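Local coordinates for protein histidine acid phosphatase (Bifidobacterium longum subsp. infantis, PDB 6RXD) that probably removes phosphate by hydrolysis from myo-inositol phosphates, phytate among them, and from 2,3-bisphosphoglycerate, as a histidine acid phosphatase, at residues Y9-P15 and Y312-D317; L50-D56 and I88-N92; V237-D243 and D341-W347; L308-Y312 and F330-F334. All blocks are in the same frame, centred on the assembly; numbering follows the deposited sequence.

Contact 1 of 4, residues Y9-P15 and Y312-D317; sequences YYSSKQP and YIIAAD
Tyr-10 and Tyr-312 cross at about a right angle as side chains, while their ring planes stand 45° apart with centroids separated by 5.4 Å, an oblique aromatic pair. Tyr-10 CE2 points at the hydroxyl end of the other ring, 3.6 Å from Tyr-312 OH and little further from CZ. One face of the Tyr-10 ring receives the methyl of Ala-316, whose CB lies 3.5 Å from CZ of Tyr-10; the approach is a CH-pi contact, 21° off the ring normal and displaced toward the rim. Ile-313 brings its CG2 branch to the edge of the same ring, so Ala-316 takes a face and Ile-313 the edge, with Tyr-312 oblique to the ring. The Tyr-312 hydroxyl reaches past this patch to the carbonyl of Arg-8. In this way the N-terminal chain before helix 21-24 is laid along the last turns of helix 301-317, and it continues to the RHG signature of the histidine acid phosphatases, whose Arg-44 bonds the carbonyl of Ser-12. Lys-13 bends at its second torsion (chi2 56°), which lays its methylenes over the two isoleucines: its CG is 3.8 Å from Ile-313 CG1 and its CE 3.7 Å from Ile-314 CD1. The Asp-317 side chain crosses that of Lys-13 at about a right angle and brings OD2 to 2.6 Å from the carbonyl O of Lys-13, with Pro-15 CG also beside Asp-317 OD2.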
loop_
_atom_site.group_PDB
_atom_site.type_symbol
_atom_site.label_atom_id
_atom_site.label_comp_id
_atom_site.label_asym_id
_atom_site.label_seq_id
_atom_site.Cartn_x
_atom_site.Cartn_y
_atom_site.Cartn_z
ATOM N N TYR A 9 0.602 15.786 0.635
ATOM C CA TYR A 9 1.884 15.151 0.889
ATOM C C TYR A 9 1.802 14.086 1.960
ATOM O O TYR A 9 2.533 14.103 2.940
ATOM C CB TYR A 9 2.952 16.200 1.207
ATOM C CG TYR A 9 2.921 17.326 0.205
ATOM C CD1 TYR A 9 3.211 17.094 -1.132
ATOM C CD2 TYR A 9 2.595 18.615 0.596
ATOM C CE1 TYR A 9 3.170 18.131 -2.061
ATOM C CE2 TYR A 9 2.565 19.653 -0.319
ATOM C CZ TYR A 9 2.854 19.403 -1.643
ATOM O OH TYR A 9 2.819 20.441 -2.550
ATOM N N TYR A 10 0.895 13.144 1.736
ATOM C CA TYR A 10 0.720 12.015 2.630
ATOM C C TYR A 10 1.595 10.825 2.267
ATOM O O TYR A 10 1.601 9.832 2.992
ATOM C CB TYR A 10 -0.738 11.553 2.597
ATOM C CG TYR A 10 -1.761 12.513 3.159
ATOM C CD1 TYR A 10 -3.009 12.641 2.548
ATOM C CD2 TYR A 10 -1.518 13.236 4.320
ATOM C CE1 TYR A 10 -3.982 13.489 3.063
ATOM C CE2 TYR A 10 -2.491 14.100 4.843
ATOM C CZ TYR A 10 -3.715 14.207 4.210
ATOM O OH TYR A 10 -4.688 15.042 4.721
ATOM N N SER A 11 2.322 10.901 1.146
ATOM C CA SER A 11 3.167 9.787 0.721
ATOM C C SER A 11 2.308 8.522 0.619
ATOM O O SER A 11 1.134 8.607 0.293
ATOM C CB SER A 11 4.354 9.615 1.687
ATOM O OG SER A 11 5.193 8.507 1.345
ATOM N N SER A 12 2.869 7.354 0.900
ATOM C CA SER A 12 2.091 6.115 0.759
ATOM C C SER A 12 1.033 5.916 1.864
ATOM O O SER A 12 0.397 4.868 1.936
ATOM C CB SER A 12 3.016 4.901 0.677
ATOM O OG SER A 12 3.695 4.736 1.903
ATOM N N LYS A 13 0.839 6.924 2.711
ATOM C CA LYS A 13 -0.288 6.925 3.649
ATOM C C LYS A 13 -1.493 7.630 3.044
ATOM O O LYS A 13 -2.510 7.785 3.700
ATOM C CB LYS A 13 0.088 7.617 4.970
ATOM C CG LYS A 13 0.591 6.700 6.069
ATOM C CD LYS A 13 1.769 5.861 5.654
ATOM C CE LYS A 13 2.331 5.118 6.872
ATOM N NZ LYS A 13 3.140 3.941 6.491
ATOM N N GLN A 14 -1.391 8.055 1.790
ATOM C CA GLN A 14 -2.523 8.682 1.116
ATOM C C GLN A 14 -3.794 7.829 1.241
ATOM O O GLN A 14 -3.810 6.652 0.853
ATOM C CB GLN A 14 -2.181 8.855 -0.370
ATOM C CG GLN A 14 -3.360 9.249 -1.245
ATOM C CD GLN A 14 -3.909 10.601 -0.895
ATOM O OE1 GLN A 14 -3.159 11.584 -0.804
ATOM N NE2 GLN A 14 -5.228 10.678 -0.701
ATOM N N PRO A 15 -4.873 8.405 1.796
ATOM C CA PRO A 15 -6.093 7.591 1.812
ATOM C C PRO A 15 -6.617 7.299 0.398
ATOM O O PRO A 15 -6.529 8.144 -0.506
ATOM C CB PRO A 15 -7.083 8.475 2.576
ATOM C CG PRO A 15 -6.191 9.301 3.495
ATOM C CD PRO A 15 -5.001 9.617 2.625
ATOM N N TYR A 312 1.115 13.202 11.366
ATOM C CA TYR A 312 0.276 13.917 10.402
ATOM C C TYR A 312 -0.285 12.985 9.332
ATOM O O TYR A 312 -1.487 13.042 8.997
ATOM C CB TYR A 312 1.099 15.049 9.778
ATOM C CG TYR A 312 0.579 15.637 8.487
ATOM C CD1 TYR A 312 -0.562 16.431 8.463
ATOM C CD2 TYR A 312 1.269 15.438 7.303
ATOM C CE1 TYR A 312 -1.018 16.984 7.280
ATOM C CE2 TYR A 312 0.826 15.989 6.113
ATOM C CZ TYR A 312 -0.321 16.763 6.111
ATOM O OH TYR A 312 -0.777 17.321 4.933
ATOM N N ILE A 313 0.559 12.118 8.790
ATOM C CA ILE A 313 0.066 11.259 7.729
ATOM C C ILE A 313 -0.813 10.126 8.255
ATOM O O ILE A 313 -1.789 9.743 7.607
ATOM C CB ILE A 313 1.192 10.759 6.810
ATOM C CG1 ILE A 313 2.118 9.800 7.558
ATOM C CG2 ILE A 313 1.958 11.948 6.233
ATOM C CD1 ILE A 313 3.321 9.325 6.711
ATOM N N ILE A 314 -0.491 9.593 9.432
ATOM C CA ILE A 314 -1.344 8.552 10.012
ATOM C C ILE A 314 -2.686 9.147 10.465
ATOM O O ILE A 314 -3.714 8.485 10.412
ATOM C CB ILE A 314 -0.631 7.794 11.149
ATOM C CG1 ILE A 314 0.513 6.949 10.585
ATOM C CG2 ILE A 314 -1.574 6.842 11.869
ATOM C CD1 ILE A 314 0.052 5.762 9.731
ATOM N N ALA A 315 -2.666 10.403 10.902
ATOM C CA ALA A 315 -3.894 11.097 11.301
ATOM C C ALA A 315 -4.895 11.114 10.159
ATOM O O ALA A 315 -6.096 10.970 10.384
ATOM C CB ALA A 315 -3.594 12.507 11.745
ATOM N N ALA A 316 -4.411 11.290 8.931
ATOM C CA ALA A 316 -5.306 11.270 7.770
ATOM C C ALA A 316 -5.970 9.907 7.620
ATOM O O ALA A 316 -7.131 9.807 7.213
ATOM C CB ALA A 316 -4.549 11.632 6.501
ATOM N N ASP A 317 -5.216 8.853 7.920
ATOM C CA ASP A 317 -5.720 7.483 7.823
ATOM C C ASP A 317 -6.674 7.189 8.957
ATOM O O ASP A 317 -7.502 6.279 8.858
ATOM C CB ASP A 317 -4.549 6.495 7.866
ATOM C CG ASP A 317 -3.680 6.578 6.636
ATOM O OD1 ASP A 317 -2.670 5.849 6.579
ATOM O OD2 ASP A 317 -4.026 7.361 5.718
#

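Contact 2 of 4, residues L50-D56 and I88-N92; sequences LSSYKYD and ITAAN
The amide of Asn-92 has Leu-50 over one face, near its nitrogen end, with CD1 of Leu-50 3.5 Å from ND2. The Tyr-53 ring has OD1 of Asp-56 at its edge, in plane, while Thr-89 CG2 approaches obliquely, 4.0 Å from CE1 of Tyr-53. Both ends of the Asn-92 amide are used: OD1 accepts the backbone N of Leu-50 at 3.0 Å in a bent bond (133°), and ND2 turns back to the carbonyl of Ile-88, meeting it from the face opposite to the helical bond of Asn-92 N. The Asp-56 carboxylate is divided as well. Its CG sits between the backbone N and the carbonyl carbon (chi1 53°), which lets OD2 accept Lys-54 N and turns OD1 to Thr-89 OG1, 2.7 Å away; OD1 also takes the hydroxyl of Tyr-97. The single proton of Thr-89 OG1 has the carbonyl of Leu-85 as a rival acceptor. A water donates both to Thr-89 OG1 and to the carbonyl O of Asp-56, spanning the same gap. The contact closes the helical hairpin of helices 55-69 and 75-95, tying the start of one to the later turns of the other; the Asn-92 side chain lies about 10 Å from a bound zinc ion, and Glu-94, a zinc ligand, follows in the same helix.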
loop_
_atom_site.group_PDB
_atom_site.type_symbol
_atom_site.label_atom_id
_atom_site.label_comp_id
_atom_site.label_asym_id
_atom_site.label_seq_id
_atom_site.Cartn_x
_atom_site.Cartn_y
_atom_site.Cartn_z
ATOM N N LEU A 50 -1.331 3.725 14.042
ATOM C CA LEU A 50 0.096 3.644 14.335
ATOM C C LEU A 50 0.462 2.197 14.626
ATOM O O LEU A 50 -0.335 1.457 15.207
ATOM C CB LEU A 50 0.430 4.517 15.544
ATOM C CG LEU A 50 0.262 6.016 15.309
ATOM C CD1 LEU A 50 0.407 6.791 16.629
ATOM C CD2 LEU A 50 1.267 6.519 14.264
ATOM N N SER A 51 1.662 1.780 14.223
ATOM C CA SER A 51 2.071 0.387 14.387
ATOM C C SER A 51 2.342 0.056 15.853
ATOM O O SER A 51 2.152 -1.081 16.290
ATOM C CB SER A 51 3.313 0.086 13.550
ATOM O OG SER A 51 4.397 0.899 13.948
ATOM N N SER A 52 2.780 1.058 16.612
ATOM C CA SER A 52 3.045 0.887 18.034
ATOM C C SER A 52 3.100 2.236 18.734
ATOM O O SER A 52 3.052 3.284 18.082
ATOM C CB SER A 52 4.367 0.146 18.246
ATOM O OG SER A 52 5.448 0.923 17.778
ATOM N N TYR A 53 3.164 2.202 20.062
ATOM C CA TYR A 53 3.306 3.404 20.871
ATOM C C TYR A 53 4.750 3.863 20.737
ATOM O O TYR A 53 5.648 3.366 21.431
ATOM C CB TYR A 53 2.927 3.091 22.327
ATOM C CG TYR A 53 2.928 4.274 23.280
ATOM C CD1 TYR A 53 2.244 5.450 22.982
ATOM C CD2 TYR A 53 3.598 4.201 24.493
ATOM C CE1 TYR A 53 2.257 6.535 23.871
ATOM C CE2 TYR A 53 3.611 5.260 25.379
ATOM C CZ TYR A 53 2.937 6.424 25.069
ATOM O OH TYR A 53 2.964 7.475 25.968
ATOM N N LYS A 54 4.977 4.799 19.823
ATOM C CA LYS A 54 6.336 5.112 19.390
ATOM C C LYS A 54 6.473 6.573 18.979
ATOM O O LYS A 54 7.051 7.369 19.727
ATOM C CB LYS A 54 6.756 4.180 18.245
ATOM C CG LYS A 54 8.176 4.424 17.743
ATOM C CD LYS A 54 8.563 3.459 16.609
ATOM C CE LYS A 54 7.724 3.687 15.358
ATOM N NZ LYS A 54 8.190 2.820 14.232
ATOM N N TYR A 55 5.954 6.927 17.803
ATOM C CA TYR A 55 6.026 8.313 17.338
ATOM C C TYR A 55 5.253 9.218 18.289
ATOM O O TYR A 55 5.700 10.320 18.638
ATOM C CB TYR A 55 5.436 8.444 15.933
ATOM C CG TYR A 55 6.235 7.741 14.849
ATOM C CD1 TYR A 55 7.621 7.827 14.809
ATOM C CD2 TYR A 55 5.594 6.974 13.880
ATOM C CE1 TYR A 55 8.349 7.184 13.815
ATOM C CE2 TYR A 55 6.311 6.323 12.885
ATOM C CZ TYR A 55 7.687 6.431 12.860
ATOM O OH TYR A 55 8.400 5.791 11.865
ATOM N N ASP A 56 4.075 8.754 18.691
ATOM C CA ASP A 56 3.271 9.490 19.656
ATOM C C ASP A 56 3.885 9.470 21.054
ATOM O O ASP A 56 3.824 10.466 21.783
ATOM C CB ASP A 56 1.811 8.980 19.678
ATOM C CG ASP A 56 1.690 7.466 19.895
ATOM O OD1 ASP A 56 0.612 7.026 20.352
ATOM O OD2 ASP A 56 2.627 6.699 19.591
ATOM N N ILE A 88 -4.415 11.339 19.475
ATOM C CA ILE A 88 -4.082 10.255 18.551
ATOM C C ILE A 88 -3.698 8.983 19.315
ATOM O O ILE A 88 -3.980 7.860 18.880
ATOM C CB ILE A 88 -3.014 10.661 17.495
ATOM C CG1 ILE A 88 -3.001 9.643 16.346
ATOM C CG2 ILE A 88 -1.630 10.789 18.121
ATOM C CD1 ILE A 88 -2.438 10.186 15.043
ATOM N N THR A 89 -3.090 9.159 20.479
ATOM C CA THR A 89 -2.769 8.009 21.313
ATOM C C THR A 89 -4.052 7.338 21.795
ATOM O O THR A 89 -4.199 6.117 21.707
ATOM C CB THR A 89 -1.885 8.435 22.483
ATOM O OG1 THR A 89 -0.622 8.852 21.960
ATOM C CG2 THR A 89 -1.668 7.279 23.482
ATOM N N ALA A 90 -5.002 8.140 22.270
ATOM C CA ALA A 90 -6.267 7.591 22.740
ATOM C C ALA A 90 -7.030 6.873 21.634
ATOM O O ALA A 90 -7.673 5.859 21.880
ATOM C CB ALA A 90 -7.127 8.687 23.368
ATOM N N ALA A 91 -6.970 7.398 20.418
ATOM C CA ALA A 91 -7.636 6.761 19.289
ATOM C C ALA A 91 -7.020 5.387 19.009
ATOM O O ALA A 91 -7.726 4.408 18.724
ATOM C CB ALA A 91 -7.553 7.645 18.064
ATOM N N ASN A 92 -5.698 5.318 19.087
ATOM C CA ASN A 92 -5.000 4.054 18.884
ATOM C C ASN A 92 -5.194 3.044 20.004
ATOM O O ASN A 92 -5.289 1.837 19.753
ATOM C CB ASN A 92 -3.511 4.317 18.660
ATOM C CG ASN A 92 -3.217 4.719 17.245
ATOM O OD1 ASN A 92 -3.183 3.869 16.353
ATOM N ND2 ASN A 92 -3.022 6.018 17.019
HETATM O O HOH W 1 1.204 10.616 23.121
#

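Contact 3 of 4, residues V237-D243 and D341-W347. With ZN (zinc ion), chain C.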
loop_
_atom_site.group_PDB
_atom_site.type_symbol
_atom_site.label_atom_id
_atom_site.label_comp_id
_atom_site.label_asym_id
_atom_site.label_seq_id
_atom_site.Cartn_x
_atom_site.Cartn_y
_atom_site.Cartn_z
ATOM N N VAL A 237 16.143 19.099 3.885
ATOM C CA VAL A 237 15.270 18.356 4.797
ATOM C C VAL A 237 15.567 18.766 6.242
ATOM O O VAL A 237 14.648 18.924 7.056
ATOM C CB VAL A 237 15.368 16.825 4.611
ATOM C CG1 VAL A 237 14.581 16.102 5.701
ATOM C CG2 VAL A 237 14.839 16.415 3.237
ATOM N N LYS A 238 16.846 18.967 6.553
ATOM C CA LYS A 238 17.220 19.417 7.894
ATOM C C LYS A 238 16.680 20.819 8.159
ATOM O O LYS A 238 16.213 21.125 9.261
ATOM C CB LYS A 238 18.735 19.338 8.090
ATOM C CG LYS A 238 19.222 17.889 8.141
ATOM C CD LYS A 238 20.727 17.770 8.272
ATOM C CE LYS A 238 21.139 16.302 8.239
ATOM N NZ LYS A 238 20.300 15.488 9.167
ATOM N N ARG A 239 16.733 21.674 7.144
ATOM C CA ARG A 239 16.175 23.017 7.276
ATOM C C ARG A 239 14.666 22.945 7.500
ATOM O O ARG A 239 14.131 23.643 8.360
ATOM C CB ARG A 239 16.500 23.872 6.046
ATOM C CG ARG A 239 17.961 24.250 5.946
ATOM C CD ARG A 239 18.299 24.790 4.565
ATOM N NE ARG A 239 17.644 26.064 4.291
ATOM C CZ ARG A 239 17.562 26.614 3.083
ATOM N NH1 ARG A 239 16.946 27.777 2.921
ATOM N NH2 ARG A 239 18.086 25.992 2.034
ATOM N N ALA A 240 13.988 22.083 6.747
ATOM C CA ALA A 240 12.541 21.906 6.879
ATOM C C ALA A 240 12.185 21.371 8.252
ATOM O O ALA A 240 11.144 21.710 8.813
ATOM C CB ALA A 240 12.025 20.967 5.815
ATOM N N SER A 241 13.061 20.536 8.795
ATOM C CA SER A 241 12.830 19.976 10.120
ATOM C C SER A 241 12.818 21.082 11.167
ATOM O O SER A 241 11.951 21.119 12.036
ATOM C CB SER A 241 13.912 18.948 10.469
ATOM O OG SER A 241 13.839 17.813 9.615
ATOM N N HIS A 242 13.799 21.971 11.094
ATOM C CA HIS A 242 13.855 23.083 12.015
ATOM C C HIS A 242 12.643 23.994 11.839
ATOM O O HIS A 242 12.031 24.430 12.818
ATOM C CB HIS A 242 15.127 23.887 11.814
ATOM C CG HIS A 242 15.200 25.066 12.718
ATOM N ND1 HIS A 242 15.547 24.949 14.048
ATOM C CD2 HIS A 242 14.904 26.370 12.520
ATOM C CE1 HIS A 242 15.496 26.134 14.620
ATOM N NE2 HIS A 242 15.106 27.012 13.714
ATOM N N ASP A 243 12.308 24.288 10.586
ATOM C CA ASP A 243 11.169 25.140 10.252
ATOM C C ASP A 243 9.887 24.621 10.905
ATOM O O ASP A 243 9.137 25.364 11.561
ATOM C CB ASP A 243 11.013 25.174 8.730
ATOM C CG ASP A 243 10.115 26.295 8.253
ATOM O OD1 ASP A 243 10.543 27.463 8.305
ATOM O OD2 ASP A 243 8.993 26.000 7.797
ATOM N N ASP A 341 7.188 21.917 3.671
ATOM C CA ASP A 341 7.995 21.060 4.523
ATOM C C ASP A 341 7.469 19.629 4.439
ATOM O O ASP A 341 8.253 18.690 4.343
ATOM C CB ASP A 341 7.992 21.551 5.976
ATOM C CG ASP A 341 8.667 22.903 6.146
ATOM O OD1 ASP A 341 9.566 23.246 5.349
ATOM O OD2 ASP A 341 8.307 23.612 7.102
ATOM N N ALA A 342 6.144 19.467 4.484
ATOM C CA ALA A 342 5.538 18.140 4.311
ATOM C C ALA A 342 6.008 17.488 3.014
ATOM O O ALA A 342 6.268 16.281 2.974
ATOM C CB ALA A 342 3.998 18.217 4.338
ATOM N N ARG A 343 6.120 18.285 1.955
ATOM C CA ARG A 343 6.567 17.775 0.665
ATOM C C ARG A 343 8.002 17.244 0.762
ATOM O O ARG A 343 8.330 16.217 0.181
ATOM C CB ARG A 343 6.448 18.878 -0.394
ATOM C CG ARG A 343 6.943 18.514 -1.783
ATOM C CD ARG A 343 6.890 19.746 -2.691
ATOM N NE ARG A 343 7.399 19.461 -4.026
ATOM C CZ ARG A 343 8.679 19.552 -4.364
ATOM N NH1 ARG A 343 9.061 19.269 -5.601
ATOM N NH2 ARG A 343 9.577 19.928 -3.460
ATOM N N MET A 344 8.854 17.949 1.511
ATOM C CA MET A 344 10.224 17.483 1.739
ATOM C C MET A 344 10.235 16.156 2.500
ATOM O O MET A 344 11.008 15.254 2.176
ATOM C CB MET A 344 11.047 18.516 2.521
ATOM C CG MET A 344 11.304 19.812 1.774
ATOM S SD MET A 344 12.200 19.543 0.239
ATOM C CE MET A 344 13.663 18.705 0.844
ATOM N N PHE A 345 9.408 16.047 3.539
ATOM C CA PHE A 345 9.354 14.821 4.339
ATOM C C PHE A 345 8.782 13.662 3.533
ATOM O O PHE A 345 9.234 12.521 3.658
ATOM C CB PHE A 345 8.523 15.049 5.606
ATOM C CG PHE A 345 9.000 16.213 6.436
ATOM C CD1 PHE A 345 10.354 16.469 6.569
ATOM C CD2 PHE A 345 8.093 17.073 7.044
ATOM C CE1 PHE A 345 10.804 17.548 7.324
ATOM C CE2 PHE A 345 8.537 18.164 7.793
ATOM C CZ PHE A 345 9.899 18.395 7.931
ATOM N N ALA A 346 7.784 13.964 2.705
ATOM C CA ALA A 346 7.232 12.969 1.794
ATOM C C ALA A 346 8.290 12.455 0.834
ATOM O O ALA A 346 8.319 11.270 0.521
ATOM C CB ALA A 346 6.048 13.547 1.010
ATOM N N TRP A 347 9.145 13.345 0.344
ATOM C CA TRP A 347 10.212 12.891 -0.546
ATOM C C TRP A 347 11.162 11.979 0.197
ATOM O O TRP A 347 11.566 10.950 -0.330
ATOM C CB TRP A 347 10.981 14.070 -1.130
ATOM C CG TRP A 347 12.263 13.661 -1.770
ATOM C CD1 TRP A 347 12.419 12.952 -2.938
ATOM C CD2 TRP A 347 13.582 13.957 -1.302
ATOM N NE1 TRP A 347 13.762 12.778 -3.204
ATOM C CE2 TRP A 347 14.494 13.387 -2.216
ATOM C CE3 TRP A 347 14.083 14.628 -0.183
ATOM C CZ2 TRP A 347 15.880 13.489 -2.056
ATOM C CZ3 TRP A 347 15.465 14.723 -0.021
ATOM C CH2 TRP A 347 16.344 14.158 -0.953
HETATM ZN ZN ZN C . 14.339 29.053 13.714
#
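Asp-243 and Asp-341, which bind a zinc ion in a structure of this protein but not in this model, meet where helices 235-245 and 339-357 pack. The short segments cross at -133°, their axes 9.3 Å apart. In the conformer given for Asp-243, its OD2 comes to 2.6 Å from OD2 of Asp-341, the carboxylate planes 77° apart; a second conformer makes this spacing doubtful. Asp-341 OD1 packs against the methyl of Ala-240, 3.4 Å from its CB. Beside this polar end, Phe-345 inserts its ring edge, with CZ 3.6 Å from the carbonyl O of Ala-240. Val-237 is held between two partners: its CG2 touches Met-344 CE at 3.5 Å, the methionine chain being bent at chi2 and chi3, and lies at the edge of the Trp-347 ring, 3.7 Å from CZ3. On the outer side of the helix, His-242 NE2 binds a zinc ion at 2.2 Å together with Glu-251, while Glu-301 bonds ND1. With an alanine in place of Asp-341, the zinc ion that it binds with Asp-243 in another structure would probably lose a ligand, and Asp-243 its facing carboxylate. If the given conformer is populated, one of the two acids probably carries a proton; a bound zinc ion is likely to offset the charge of carboxylates brought together here.

Contact 4 of 4, residues L308-Y312 and F330-F334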
loop_
_atom_site.group_PDB
_atom_site.type_symbol
_atom_site.label_atom_id
_atom_site.label_comp_id
_atom_site.label_asym_id
_atom_site.label_seq_id
_atom_site.Cartn_x
_atom_site.Cartn_y
_atom_site.Cartn_z
ATOM N N LEU A 308 6.773 13.865 13.833
ATOM C CA LEU A 308 5.576 14.703 13.748
ATOM C C LEU A 308 4.910 14.519 12.384
ATOM O O LEU A 308 3.681 14.430 12.290
ATOM C CB LEU A 308 5.915 16.188 13.987
ATOM C CG LEU A 308 4.724 17.153 14.074
ATOM C CD1 LEU A 308 3.776 16.669 15.160
ATOM C CD2 LEU A 308 5.221 18.554 14.395
ATOM N N TYR A 309 5.721 14.451 11.330
ATOM C CA TYR A 309 5.192 14.177 9.999
ATOM C C TYR A 309 4.512 12.813 9.957
ATOM O O TYR A 309 3.452 12.661 9.350
ATOM C CB TYR A 309 6.295 14.265 8.942
ATOM C CG TYR A 309 5.825 13.853 7.563
ATOM C CD1 TYR A 309 4.996 14.680 6.815
ATOM C CD2 TYR A 309 6.210 12.642 7.014
ATOM C CE1 TYR A 309 4.560 14.289 5.545
ATOM C CE2 TYR A 309 5.783 12.259 5.764
ATOM C CZ TYR A 309 4.961 13.082 5.039
ATOM O OH TYR A 309 4.542 12.673 3.794
ATOM N N ASN A 310 5.103 11.809 10.604
ATOM C CA ASN A 310 4.462 10.493 10.634
ATOM C C ASN A 310 3.102 10.521 11.333
ATOM O O ASN A 310 2.190 9.771 10.966
ATOM C CB ASN A 310 5.379 9.432 11.262
ATOM C CG ASN A 310 6.281 8.770 10.224
ATOM O OD1 ASN A 310 5.846 7.877 9.493
ATOM N ND2 ASN A 310 7.519 9.219 10.140
ATOM N N LEU A 311 2.955 11.379 12.335
ATOM C CA LEU A 311 1.652 11.488 12.997
ATOM C C LEU A 311 0.653 12.190 12.090
ATOM O O LEU A 311 -0.513 11.808 12.037
ATOM C CB LEU A 311 1.771 12.207 14.350
ATOM C CG LEU A 311 2.586 11.474 15.422
ATOM C CD1 LEU A 311 2.484 12.251 16.732
ATOM C CD2 LEU A 311 2.103 10.040 15.617
ATOM N N TYR A 312 1.115 13.202 11.366
ATOM C CA TYR A 312 0.276 13.917 10.402
ATOM C C TYR A 312 -0.285 12.985 9.332
ATOM O O TYR A 312 -1.487 13.042 8.997
ATOM C CB TYR A 312 1.099 15.049 9.778
ATOM C CG TYR A 312 0.579 15.637 8.487
ATOM C CD1 TYR A 312 -0.562 16.431 8.463
ATOM C CD2 TYR A 312 1.269 15.438 7.303
ATOM C CE1 TYR A 312 -1.018 16.984 7.280
ATOM C CE2 TYR A 312 0.826 15.989 6.113
ATOM C CZ TYR A 312 -0.321 16.763 6.111
ATOM O OH TYR A 312 -0.777 17.321 4.933
ATOM N N PHE A 330 -3.295 17.548 13.538
ATOM C CA PHE A 330 -1.899 17.676 13.128
ATOM C C PHE A 330 -1.748 18.450 11.827
ATOM O O PHE A 330 -0.674 19.011 11.548
ATOM C CB PHE A 330 -1.238 16.301 13.031
ATOM C CG PHE A 330 -1.024 15.644 14.365
ATOM C CD1 PHE A 330 0.034 16.028 15.177
ATOM C CD2 PHE A 330 -1.882 14.649 14.818
ATOM C CE1 PHE A 330 0.238 15.441 16.418
ATOM C CE2 PHE A 330 -1.680 14.051 16.062
ATOM C CZ PHE A 330 -0.627 14.452 16.865
ATOM N N ASP A 331 -2.821 18.516 11.040
ATOM C CA ASP A 331 -2.757 19.273 9.797
ATOM C C ASP A 331 -2.466 20.756 10.025
ATOM O O ASP A 331 -1.941 21.419 9.135
ATOM C CB ASP A 331 -4.014 19.071 8.941
ATOM C CG ASP A 331 -5.283 19.412 9.673
ATOM O OD1 ASP A 331 -5.328 19.234 10.910
ATOM O OD2 ASP A 331 -6.245 19.849 9.004
ATOM N N GLN A 332 -2.762 21.265 11.224
ATOM C CA GLN A 332 -2.509 22.671 11.514
ATOM C C GLN A 332 -1.028 23.035 11.484
ATOM O O GLN A 332 -0.690 24.214 11.359
ATOM C CB GLN A 332 -3.048 23.047 12.885
ATOM C CG GLN A 332 -2.153 22.548 13.996
ATOM C CD GLN A 332 -2.703 22.861 15.350
ATOM O OE1 GLN A 332 -2.475 23.948 15.881
ATOM N NE2 GLN A 332 -3.435 21.913 15.927
ATOM N N TYR A 333 -0.147 22.039 11.594
ATOM C CA TYR A 333 1.290 22.299 11.575
ATOM C C TYR A 333 1.849 22.237 10.168
ATOM O O TYR A 333 3.042 22.466 9.960
ATOM C CB TYR A 333 2.049 21.280 12.440
ATOM C CG TYR A 333 1.572 21.220 13.876
ATOM C CD1 TYR A 333 1.632 22.345 14.695
ATOM C CD2 TYR A 333 1.094 20.032 14.419
ATOM C CE1 TYR A 333 1.200 22.293 16.011
ATOM C CE2 TYR A 333 0.669 19.967 15.740
ATOM C CZ TYR A 333 0.718 21.101 16.522
ATOM O OH TYR A 333 0.294 21.058 17.837
ATOM N N PHE A 334 0.989 21.934 9.199
ATOM C CA PHE A 334 1.460 21.753 7.825
ATOM C C PHE A 334 0.696 22.619 6.823
ATOM O O PHE A 334 0.420 22.189 5.702
ATOM C CB PHE A 334 1.378 20.275 7.441
ATOM C CG PHE A 334 2.332 19.400 8.217
ATOM C CD1 PHE A 334 3.625 19.195 7.760
ATOM C CD2 PHE A 334 1.946 18.805 9.417
ATOM C CE1 PHE A 334 4.515 18.389 8.466
ATOM C CE2 PHE A 334 2.838 18.007 10.141
ATOM C CZ PHE A 334 4.122 17.799 9.654
#
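The loop that leaves helix 301-317 for helix 339-357 folds back on the helix through a 3-10 segment, and Phe-330 and Phe-334 press their rings on Leu-308 to Tyr-312. Tyr-312 and Phe-334 form an offset stack, centroids 4.2 Å apart and planes at 23°. The phenyl ring overlaps the CB-CG end of the tyrosine, Phe-334 CE2 lying 3.5 Å from Tyr-312 CB, while Phe-334 CB stands over its far part, near CE1 and CZ, as a CH-pi donor. The first torsion of Phe-334, with CG opposite the carbonyl carbon (chi1 -67°), carries its ring back over the helix, where CZ meets the backbone CA of Tyr-309 at 3.8 Å. CE1 of Phe-334 comes to the edge of the Tyr-309 ring, the two side chains crossing at about a right angle. At the edge of the Tyr-312 ring sits the backbone CA of Asp-331, 3.8 Å from CE1. Phe-330 has its own cover: Leu-311 CB stands over the ring centre, 4.0 Å from the centroid and 7° off the normal, while Leu-308 CD1 approaches obliquely, 3.8 Å from CD1 of Phe-330. An alanine at Tyr-312 would probably uncover one face of Phe-334 and open a gap beside Asp-331 CA. Across the contact itself the cohesion is apolar, by rings, aliphatic carbons and backbone CH groups; the polar ends go further afield, the Tyr-309 hydroxyl to the carbonyl of Tyr-9 and the Tyr-333 hydroxyl to Asn-84, so these buried tyrosines carry the packing outward to neighbouring parts of the chain.

Helix 301-317 is the common element. Contacts 1 and 4, centres 9 Å apart, share its Tyr-312 and set the N-terminal chain and the 330-334 loop against it. Contact 2, centred 14 Å from each, joins them through Leu-50, which packs on Ile-314 and Leu-311. Contact 3 lies 12 Å from contact 4, centre to centre, and its helix 339-357 packs on Tyr-309 and Phe-334. Contacts 2 and 3 do not touch; their centres are 22 Å apart. Along the chain, contact 1 opens first, spans all of contact 2 and crosses contacts 3 and 4; contact 4 falls between the segments of contact 3. Together they set the N-terminal chain, helices 75-95 and 339-357 and the 330-334 loop on or near helix 301-317.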